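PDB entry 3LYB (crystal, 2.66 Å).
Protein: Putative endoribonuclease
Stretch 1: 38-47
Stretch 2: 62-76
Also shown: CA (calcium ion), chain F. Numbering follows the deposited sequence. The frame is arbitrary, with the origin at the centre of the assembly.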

# COMPACT_ATOMS: atom_id res chain seq x y z
N THR B 38 2.67 -8.32 31.26
CA THR B 38 2.63 -9.11 30.04
C THR B 38 1.30 -8.92 29.31
O THR B 38 0.24 -8.84 29.94
CB THR B 38 2.80 -10.64 30.31
OG1 THR B 38 3.46 -10.88 31.56
CG2 THR B 38 3.57 -11.33 29.15
N ILE B 39 1.39 -8.82 27.98
CA ILE B 39 0.25 -8.95 27.08
C ILE B 39 -0.00 -10.43 26.90
O ILE B 39 0.91 -11.18 26.57
CB ILE B 39 0.54 -8.38 25.65
CG1 ILE B 39 1.06 -6.93 25.68
CG2 ILE B 39 -0.67 -8.54 24.73
CD1 ILE B 39 0.20 -5.94 26.49
N VAL B 40 -1.25 -10.85 27.11
CA VAL B 40 -1.68 -12.23 26.90
C VAL B 40 -1.54 -12.61 25.43
O VAL B 40 -2.09 -11.93 24.57
CB VAL B 40 -3.14 -12.38 27.34
CG1 VAL B 40 -3.64 -13.77 27.04
CG2 VAL B 40 -3.25 -12.08 28.83
N ASN B 41 -0.83 -13.68 25.13
CA ASN B 41 -0.53 -13.97 23.71
C ASN B 41 -0.95 -15.34 23.17
O ASN B 41 -0.79 -15.63 21.99
CB ASN B 41 0.93 -13.63 23.34
CG ASN B 41 1.96 -14.39 24.18
OD1 ASN B 41 1.84 -14.56 25.41
ND2 ASN B 41 3.02 -14.83 23.51
N GLY B 42 -1.52 -16.17 24.03
CA GLY B 42 -1.97 -17.49 23.60
C GLY B 42 -2.38 -18.32 24.79
O GLY B 42 -2.41 -17.81 25.92
N PHE B 43 -2.69 -19.59 24.52
CA PHE B 43 -3.18 -20.54 25.54
C PHE B 43 -2.32 -20.68 26.80
O PHE B 43 -2.85 -20.81 27.91
CB PHE B 43 -3.38 -21.92 24.93
CG PHE B 43 -4.59 -22.01 24.07
CD1 PHE B 43 -5.81 -21.53 24.52
CD2 PHE B 43 -4.52 -22.60 22.81
CE1 PHE B 43 -6.96 -21.63 23.73
CE2 PHE B 43 -5.66 -22.69 22.01
CZ PHE B 43 -6.88 -22.20 22.48
N GLN B 44 -1.00 -20.66 26.60
CA GLN B 44 -0.05 -20.76 27.70
C GLN B 44 -0.27 -19.71 28.79
O GLN B 44 0.19 -19.89 29.92
CB GLN B 44 1.39 -20.75 27.17
CG GLN B 44 1.71 -21.90 26.17
CD GLN B 44 1.62 -23.31 26.79
OE1 GLN B 44 2.10 -23.54 27.91
NE2 GLN B 44 1.01 -24.26 26.07
N ASP B 45 -0.99 -18.65 28.49
CA ASP B 45 -1.26 -17.62 29.50
C ASP B 45 -2.58 -17.81 30.26
O ASP B 45 -2.97 -16.97 31.07
CB ASP B 45 -1.18 -16.21 28.91
CG ASP B 45 0.21 -15.86 28.39
OD1 ASP B 45 1.21 -15.98 29.16
OD2 ASP B 45 0.30 -15.46 27.21
N VAL B 46 -3.28 -18.90 30.00
CA VAL B 46 -4.52 -19.14 30.70
C VAL B 46 -4.54 -20.48 31.44
O VAL B 46 -3.83 -21.43 31.06
CB VAL B 46 -5.78 -19.00 29.78
CG1 VAL B 46 -5.78 -17.63 29.05
CG2 VAL B 46 -5.92 -20.18 28.80
N PRO B 47 -5.34 -20.56 32.51
CA PRO B 47 -5.52 -21.79 33.26
C PRO B 47 -5.73 -22.99 32.35
O PRO B 47 -6.47 -22.90 31.35
CB PRO B 47 -6.79 -21.50 34.08
CG PRO B 47 -6.64 -20.03 34.41
CD PRO B 47 -6.03 -19.42 33.16
N THR B 62 -3.35 -25.15 14.67
CA THR B 62 -4.67 -24.61 14.95
C THR B 62 -4.61 -23.77 16.23
O THR B 62 -5.15 -22.65 16.27
CB THR B 62 -5.72 -25.73 15.11
OG1 THR B 62 -5.81 -26.50 13.89
CG2 THR B 62 -7.10 -25.13 15.39
N ASP B 63 -3.92 -24.31 17.24
CA ASP B 63 -3.87 -23.66 18.53
C ASP B 63 -3.07 -22.37 18.45
O ASP B 63 -3.40 -21.39 19.11
CB ASP B 63 -3.37 -24.60 19.64
CG ASP B 63 -4.49 -25.54 20.18
OD1 ASP B 63 -5.68 -25.41 19.78
OD2 ASP B 63 -4.17 -26.43 21.03
N ALA B 64 -2.04 -22.35 17.61
CA ALA B 64 -1.28 -21.11 17.38
C ALA B 64 -2.15 -20.02 16.76
O ALA B 64 -2.05 -18.87 17.15
CB ALA B 64 -0.08 -21.38 16.51
N LYS B 65 -3.00 -20.40 15.81
CA LYS B 65 -3.91 -19.46 15.16
C LYS B 65 -5.09 -18.98 16.03
O LYS B 65 -5.40 -17.79 16.02
CB LYS B 65 -4.45 -20.04 13.85
CG LYS B 65 -3.41 -20.19 12.76
CD LYS B 65 -2.75 -18.87 12.50
CE LYS B 65 -1.91 -18.91 11.26
NZ LYS B 65 -1.12 -17.64 11.13
N GLN B 66 -5.73 -19.89 16.78
CA GLN B 66 -6.89 -19.52 17.62
C GLN B 66 -6.53 -19.07 19.03
O GLN B 66 -7.26 -18.30 19.67
CB GLN B 66 -7.96 -20.63 17.64
CG GLN B 66 -7.48 -22.00 18.09
CD GLN B 66 -8.64 -22.93 18.50
OE1 GLN B 66 -9.82 -22.63 18.31
NE2 GLN B 66 -8.28 -24.06 19.09
N GLY B 67 -5.38 -19.54 19.51
CA GLY B 67 -4.93 -19.25 20.87
C GLY B 67 -4.98 -17.81 21.29
O GLY B 67 -5.50 -17.50 22.37
N PRO B 68 -4.45 -16.89 20.45
CA PRO B 68 -4.32 -15.53 20.99
C PRO B 68 -5.64 -14.78 21.20
O PRO B 68 -5.83 -14.13 22.26
CB PRO B 68 -3.42 -14.84 19.96
CG PRO B 68 -2.62 -16.00 19.37
CD PRO B 68 -3.64 -17.08 19.24
N ILE B 69 -6.56 -14.87 20.25
CA ILE B 69 -7.86 -14.22 20.39
C ILE B 69 -8.69 -14.85 21.53
O ILE B 69 -9.37 -14.13 22.28
CB ILE B 69 -8.62 -14.15 19.05
CG1 ILE B 69 -9.95 -13.40 19.18
CG2 ILE B 69 -8.89 -15.52 18.53
CD1 ILE B 69 -9.87 -12.06 19.89
N LEU B 70 -8.64 -16.19 21.65
CA LEU B 70 -9.40 -16.91 22.68
C LEU B 70 -8.86 -16.52 24.04
O LEU B 70 -9.60 -16.07 24.91
CB LEU B 70 -9.33 -18.42 22.45
CG LEU B 70 -10.09 -18.99 21.24
CD1 LEU B 70 -9.76 -20.47 21.00
CD2 LEU B 70 -11.60 -18.78 21.34
N ALA B 71 -7.55 -16.63 24.19
CA ALA B 71 -6.90 -16.28 25.44
C ALA B 71 -7.14 -14.84 25.84
O ALA B 71 -7.46 -14.57 26.99
CB ALA B 71 -5.41 -16.56 25.36
N GLN B 72 -7.00 -13.90 24.91
CA GLN B 72 -7.21 -12.48 25.23
C GLN B 72 -8.68 -12.20 25.57
O GLN B 72 -8.98 -11.44 26.50
CB GLN B 72 -6.75 -11.59 24.07
CG GLN B 72 -5.20 -11.49 23.88
CD GLN B 72 -4.81 -10.47 22.82
OE1 GLN B 72 -5.65 -9.73 22.32
NE2 GLN B 72 -3.55 -10.44 22.47
N SER B 73 -9.60 -12.83 24.85
CA SER B 73 -10.99 -12.60 25.13
C SER B 73 -11.30 -13.09 26.53
O SER B 73 -11.96 -12.39 27.33
CB SER B 73 -11.88 -13.31 24.12
OG SER B 73 -11.62 -12.85 22.80
N TRP B 74 -10.80 -14.28 26.83
CA TRP B 74 -11.15 -14.90 28.08
C TRP B 74 -10.60 -14.00 29.18
O TRP B 74 -11.32 -13.57 30.09
CB TRP B 74 -10.61 -16.33 28.18
CG TRP B 74 -10.79 -16.85 29.57
CD1 TRP B 74 -11.93 -17.41 30.10
CD2 TRP B 74 -9.84 -16.77 30.64
NE1 TRP B 74 -11.73 -17.71 31.43
CE2 TRP B 74 -10.45 -17.33 31.79
CE3 TRP B 74 -8.52 -16.30 30.74
CZ2 TRP B 74 -9.79 -17.44 33.02
CZ3 TRP B 74 -7.86 -16.40 31.96
CH2 TRP B 74 -8.50 -16.97 33.09
N TYR B 75 -9.32 -13.66 29.06
CA TYR B 75 -8.64 -12.83 30.03
C TYR B 75 -9.37 -11.53 30.31
O TYR B 75 -9.41 -11.04 31.42
CB TYR B 75 -7.21 -12.57 29.56
CG TYR B 75 -6.28 -12.27 30.68
CD1 TYR B 75 -5.52 -13.29 31.28
CD2 TYR B 75 -6.17 -10.97 31.19
CE1 TYR B 75 -4.66 -13.01 32.35
CE2 TYR B 75 -5.31 -10.68 32.26
CZ TYR B 75 -4.57 -11.70 32.84
OH TYR B 75 -3.73 -11.40 33.90
N VAL B 76 -9.96 -10.95 29.27
CA VAL B 76 -10.61 -9.67 29.42
C VAL B 76 -11.95 -9.85 30.10
O VAL B 76 -12.31 -9.10 31.01
CB VAL B 76 -10.82 -8.97 28.05
CG1 VAL B 76 -11.96 -7.94 28.10
CG2 VAL B 76 -9.55 -8.32 27.63
CA CA F . 3.12 -14.79 27.48
O HOH W 1 -2.08 -20.29 21.78

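The centre of this contact is a small residue, Ala71, between two valines and a glycine carbonyl. Ala71 points its CB toward the loop of stretch 1, and the methyl is met from several directions: Val40 CG1 lies 3.7 Å from Ala71 CB, Val46 CG1 lies 3.9 Å from it, and the carbonyl atom Gly42 O approaches Ala71 CB to 3.3 Å. A single methyl fills the space here and still lets the loop backbone come down onto the helix.

Val40 spreads its two methyls over neighbouring helical turns. With chi1 in t, CG1 reaches Ala71 while CG2 sits over one face of the Tyr75 ring, 3.6 Å from its centroid and close to the ring normal, a CH-pi contact. Val46 uses its CG1 twice, touching Trp74 CE3 at 3.5 Å as well as the alanine methyl. Pro47 extends this patch toward solvent, its CD 3.5 Å from Trp74 CH2.

One turn earlier the same pattern recurs: the loop brings a large side chain over a small helical residue. Phe43 leaves its backbone sideways, but its ring end swings in to lie with one face over Gly67 CA, which stands 3.8 Å from the ring centroid. Glycine suits the place twice over: it exposes a CA for the CH-pi contact, and an ideal CB there would clash with Asp63 O at 2.5 Å while standing only 3.5 Å from Phe43 CD2. Leu70 CD1 packs 3.7 Å from Phe43 CZ. Gly42, with no side chain, comes close to the helix, its CA 4.0 Å from Pro68 CA.

The helix is kinked at Pro68 and Ile69, whose N atoms make no bond to the turn before; in Pro68 the ring nitrogen has no hydrogen to give. Pro68 CG comes within 3.2 Å of Asn41 O.

Toward the polar edge, one direct hydrogen bond joins the stretches. Gln72 leaves the helix sideways and extends with chi2 in t, so that NE2 donates to Val40 O at 3.0 Å; an amide of this reach satisfies a loop carbonyl that has no helical or strand partner in the stretch. Water 1 adds a second link, accepting from Phe43 N at 2.9 Å and donating to Asp63 O at 3.2 Å.

The loop's shape is fixed from its outer side. Asn41 N donates to Asp45 OD2 at 3.0 Å, closing the turn across the short 3-10 segment, and calcium is bound by Asn41 OD1 at 2.5 Å and Asp45 OD1 at 2.8 Å. Asn41 points away from the helix, leaving its side chain for the metal while Val40 beside it points toward the helix and is buried.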